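PDB 3ZTP: nucleoside diphosphate kinase from Aquifex aeolicus, which probably makes nucleoside triphosphates other than ATP, moving the gamma phosphate of ATP to a nucleoside diphosphate through a phosphorylated enzyme intermediate. Local coordinates for residues 6-11 with 75-80. Residues are numbered along the deposited sequence; the frame is centred on the assembly and turned at random.
With SO4 (sulfate ion), chain D.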
ATOM      1  N   THR A   6      -3.152  11.312 -16.279  1.00  8.54           N
ATOM      2  CA  THR A   6      -4.457  10.698 -16.430  1.00  7.74           C
ATOM      3  C   THR A   6      -4.390   9.300 -15.854  1.00  7.37           C
ATOM      4  O   THR A   6      -3.305   8.729 -15.719  1.00  8.97           O
ATOM      5  CB  THR A   6      -4.919  10.705 -17.903  1.00  9.07           C
ATOM      6  OG1 THR A   6      -6.274  10.290 -17.913  1.00 10.81           O
ATOM      7  CG2 THR A   6      -4.104   9.759 -18.791  1.00  9.49           C
ATOM      8  N   LEU A   7      -5.536   8.746 -15.486  1.00  7.52           N
ATOM      9  CA  LEU A   7      -5.592   7.390 -14.944  1.00  7.24           C
ATOM     10  C   LEU A   7      -6.139   6.451 -15.999  1.00  7.69           C
ATOM     11  O   LEU A   7      -7.183   6.744 -16.593  1.00  8.48           O
ATOM     12  CB  LEU A   7      -6.502   7.348 -13.721  1.00  8.79           C
ATOM     13  CG  LEU A   7      -6.493   5.972 -13.035  1.00 11.32           C
ATOM     14  CD1 LEU A   7      -5.293   5.796 -12.130  1.00  9.14           C
ATOM     15  CD2 LEU A   7      -7.786   5.670 -12.299  1.00 14.25           C
ATOM     16  N   ILE A   8      -5.477   5.309 -16.196  1.00  6.75           N
ATOM     17  CA  ILE A   8      -6.089   4.204 -16.925  1.00  6.90           C
ATOM     18  C   ILE A   8      -6.327   3.035 -15.989  1.00  7.20           C
ATOM     19  O   ILE A   8      -5.587   2.818 -15.019  1.00  6.14           O
ATOM     20  CB  ILE A   8      -5.284   3.740 -18.159  1.00  7.38           C
ATOM     21  CG1 ILE A   8      -3.862   3.292 -17.780  1.00  7.33           C
ATOM     22  CG2 ILE A   8      -5.263   4.834 -19.204  1.00  8.83           C
ATOM     23  CD1 ILE A   8      -3.150   2.480 -18.860  1.00  9.52           C
ATOM     24  N   ILE A   9      -7.385   2.277 -16.277  1.00  6.32           N
ATOM     25  CA  ILE A   9      -7.602   0.979 -15.613  1.00  7.00           C
ATOM     26  C   ILE A   9      -7.826  -0.060 -16.694  1.00  6.82           C
ATOM     27  O   ILE A   9      -8.733   0.091 -17.516  1.00  6.59           O
ATOM     28  CB  ILE A   9      -8.800   0.969 -14.653  1.00  7.00           C
ATOM     29  CG1 ILE A   9      -8.662   2.108 -13.649  1.00  8.49           C
ATOM     30  CG2 ILE A   9      -8.849  -0.371 -13.954  1.00  8.76           C
ATOM     31  CD1 ILE A   9      -9.884   2.245 -12.723  1.00 12.30           C
ATOM     32  N   VAL A  10      -7.013  -1.114 -16.669  1.00  5.99           N
ATOM     33  CA  VAL A  10      -7.204  -2.265 -17.557  1.00  6.28           C
ATOM     34  C   VAL A  10      -8.244  -3.146 -16.899  1.00  6.85           C
ATOM     35  O   VAL A  10      -8.052  -3.597 -15.756  1.00  7.35           O
ATOM     36  CB  VAL A  10      -5.886  -2.997 -17.804  1.00  6.92           C
ATOM     37  CG1 VAL A  10      -6.088  -4.237 -18.676  1.00  7.52           C
ATOM     38  CG2 VAL A  10      -4.876  -2.039 -18.430  1.00  8.32           C
ATOM     39  N   LYS A  11      -9.363  -3.336 -17.581  1.00  6.98           N
ATOM     40  CA  LYS A  11     -10.551  -3.945 -17.004  1.00  7.47           C
ATOM     41  C   LYS A  11     -10.454  -5.469 -17.045  1.00  8.10           C
ATOM     42  O   LYS A  11      -9.590  -6.049 -17.714  1.00  8.83           O
ATOM     43  CB  LYS A  11     -11.798  -3.454 -17.742  1.00  7.81           C
ATOM     44  CG  LYS A  11     -11.989  -1.963 -17.727  1.00  8.33           C
ATOM     45  CD  LYS A  11     -13.292  -1.537 -18.401  1.00  8.54           C
ATOM     46  CE  LYS A  11     -13.619  -0.074 -18.216  1.00  8.92           C
ATOM     47  NZ  LYS A  11     -14.817   0.347 -18.959  1.00 11.09           N
ATOM     48  N   ALA A  75      -2.876   2.504 -13.864  1.00  5.98           N
ATOM     49  CA  ALA A  75      -1.631   3.230 -14.076  1.00  5.71           C
ATOM     50  C   ALA A  75      -1.907   4.702 -14.180  1.00  8.23           C
ATOM     51  O   ALA A  75      -2.957   5.109 -14.705  1.00  8.37           O
ATOM     52  CB  ALA A  75      -0.945   2.761 -15.349  1.00  7.56           C
ATOM     53  N   VAL A  76      -0.988   5.503 -13.665  1.00  7.17           N
ATOM     54  CA  VAL A  76      -1.016   6.923 -13.915  1.00  7.13           C
ATOM     55  C   VAL A  76      -0.058   7.174 -15.074  1.00  7.82           C
ATOM     56  O   VAL A  76       1.106   6.775 -15.020  1.00  8.02           O
ATOM     57  CB  VAL A  76      -0.560   7.729 -12.682  1.00  7.92           C
ATOM     58  CG1 VAL A  76      -0.478   9.217 -13.020  1.00  9.04           C
ATOM     59  CG2 VAL A  76      -1.503   7.483 -11.514  1.00  8.63           C
ATOM     60  N   LEU A  77      -0.566   7.826 -16.112  1.00  7.05           N
ATOM     61  CA  LEU A  77       0.205   8.175 -17.293  1.00  7.43           C
ATOM     62  C   LEU A  77       0.411   9.666 -17.326  1.00  7.88           C
ATOM     63  O   LEU A  77      -0.534  10.438 -17.160  1.00  9.87           O
ATOM     64  CB  LEU A  77      -0.540   7.737 -18.562  1.00  7.67           C
ATOM     65  CG  LEU A  77      -0.875   6.258 -18.646  1.00  7.44           C
ATOM     66  CD1 LEU A  77      -1.573   6.010 -19.953  1.00  8.17           C
ATOM     67  CD2 LEU A  77       0.370   5.403 -18.526  1.00  9.77           C
ATOM     68  N   GLU A  78       1.653  10.083 -17.572  1.00  8.62           N
ATOM     69  CA  GLU A  78       2.018  11.493 -17.632  1.00  9.55           C
ATOM     70  C   GLU A  78       2.625  11.851 -18.975  1.00 10.68           C
ATOM     71  O   GLU A  78       3.478  11.146 -19.493  1.00 10.71           O
ATOM     72  CB  GLU A  78       3.004  11.797 -16.504  1.00 10.70           C
ATOM     73  CG  GLU A  78       3.468  13.237 -16.435  1.00 15.31           C
ATOM     74  CD  GLU A  78       4.441  13.438 -15.288  1.00 19.89           C
ATOM     75  OE1 GLU A  78       4.003  13.361 -14.118  1.00 20.64           O
ATOM     76  OE2 GLU A  78       5.642  13.630 -15.543  1.00 25.79           O
ATOM     77  N   GLY A  79       2.168  12.954 -19.532  1.00 11.16           N
ATOM     78  CA  GLY A  79       2.743  13.462 -20.761  1.00 12.31           C
ATOM     79  C   GLY A  79       1.983  14.664 -21.276  1.00 14.08           C
ATOM     80  O   GLY A  79       0.941  15.033 -20.760  1.00 12.64           O
ATOM     81  N   GLU A  80       2.529  15.301 -22.306  1.00 15.86           N
ATOM     82  CA  GLU A  80       1.864  16.444 -22.931  1.00 16.69           C
ATOM     83  C   GLU A  80       0.466  16.056 -23.425  1.00 14.95           C
ATOM     84  O   GLU A  80       0.310  15.044 -24.102  1.00 14.79           O
ATOM     85  CB  GLU A  80       2.713  16.928 -24.100  1.00 18.82           C
ATOM     86  CG  GLU A  80       2.113  18.075 -24.881  1.00 26.40           C
ATOM     87  CD  GLU A  80       1.953  19.328 -24.057  1.00 32.08           C
ATOM     88  OE1 GLU A  80       2.769  19.563 -23.141  1.00 30.32           O
ATOM     89  OE2 GLU A  80       1.001  20.084 -24.329  1.00 31.93           O
TER
HETATM   90  S   SO4 D 510     -15.398   3.336 -17.886  0.61 29.77           S
HETATM   91  O1  SO4 D 510     -14.717   3.250 -19.173  0.61 35.26           O
HETATM   92  O2  SO4 D 510     -15.440   4.734 -17.460  0.61 37.69           O
HETATM   93  O3  SO4 D 510     -16.789   2.899 -17.968  0.61 34.25           O
HETATM   94  O4  SO4 D 510     -14.740   2.502 -16.919  0.61 20.32           O
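Thr6, Leu7 and Ile8 pair antiparallel with Leu77, Val76 and Ala75, joining the two central strands, 3-10 and 72-78, of the four-stranded sheet at the core of the nucleoside diphosphate kinase fold. Thr6 with Leu77 and Ile8 with Ala75 are hydrogen-bonded pairs; Leu77 N to Thr6 O (2.9 Å) is the straightest of their four bonds. Between them lies the non-hydrogen-bonded pair Leu7 and Val76, whose side chains lie on the face opposite to that of Thr6, Ile8, Ala75 and Leu77, Leu7 CD1 lying 4.2 Å from Val76 CG2.

On the Ile8 face, the beta-branched Thr6 and Ile8 suit an extended backbone, and the apolar side chains suit burial under helices. Ile8 CG1 sits between the backbone N and the carbonyl carbon (chi1 59°), 3.8 Å from Ala75 CB, and the small alanine lets Ile8 come this close. Ile8 CG2 meets Leu77 CD1 at 3.9 Å, the two side chains crossing at about a right angle. An alanine in place of Ile8 would probably open a gap beside Leu77 CD1 and take from Ala75 CB its contact with Ile8 CG1.

Past the pairing, Lys11, a predicted ATP-binding residue, makes weak hydrogen bonds from NZ to a sulfate also held by Tyr51 and by His120, the predicted phosphohistidine. Helices 20-29 and 82-90 pack over Ile8 and Leu77, helix 125-135 over Leu7 and Val76, while strands 119-121 and 33-40 flank the pair.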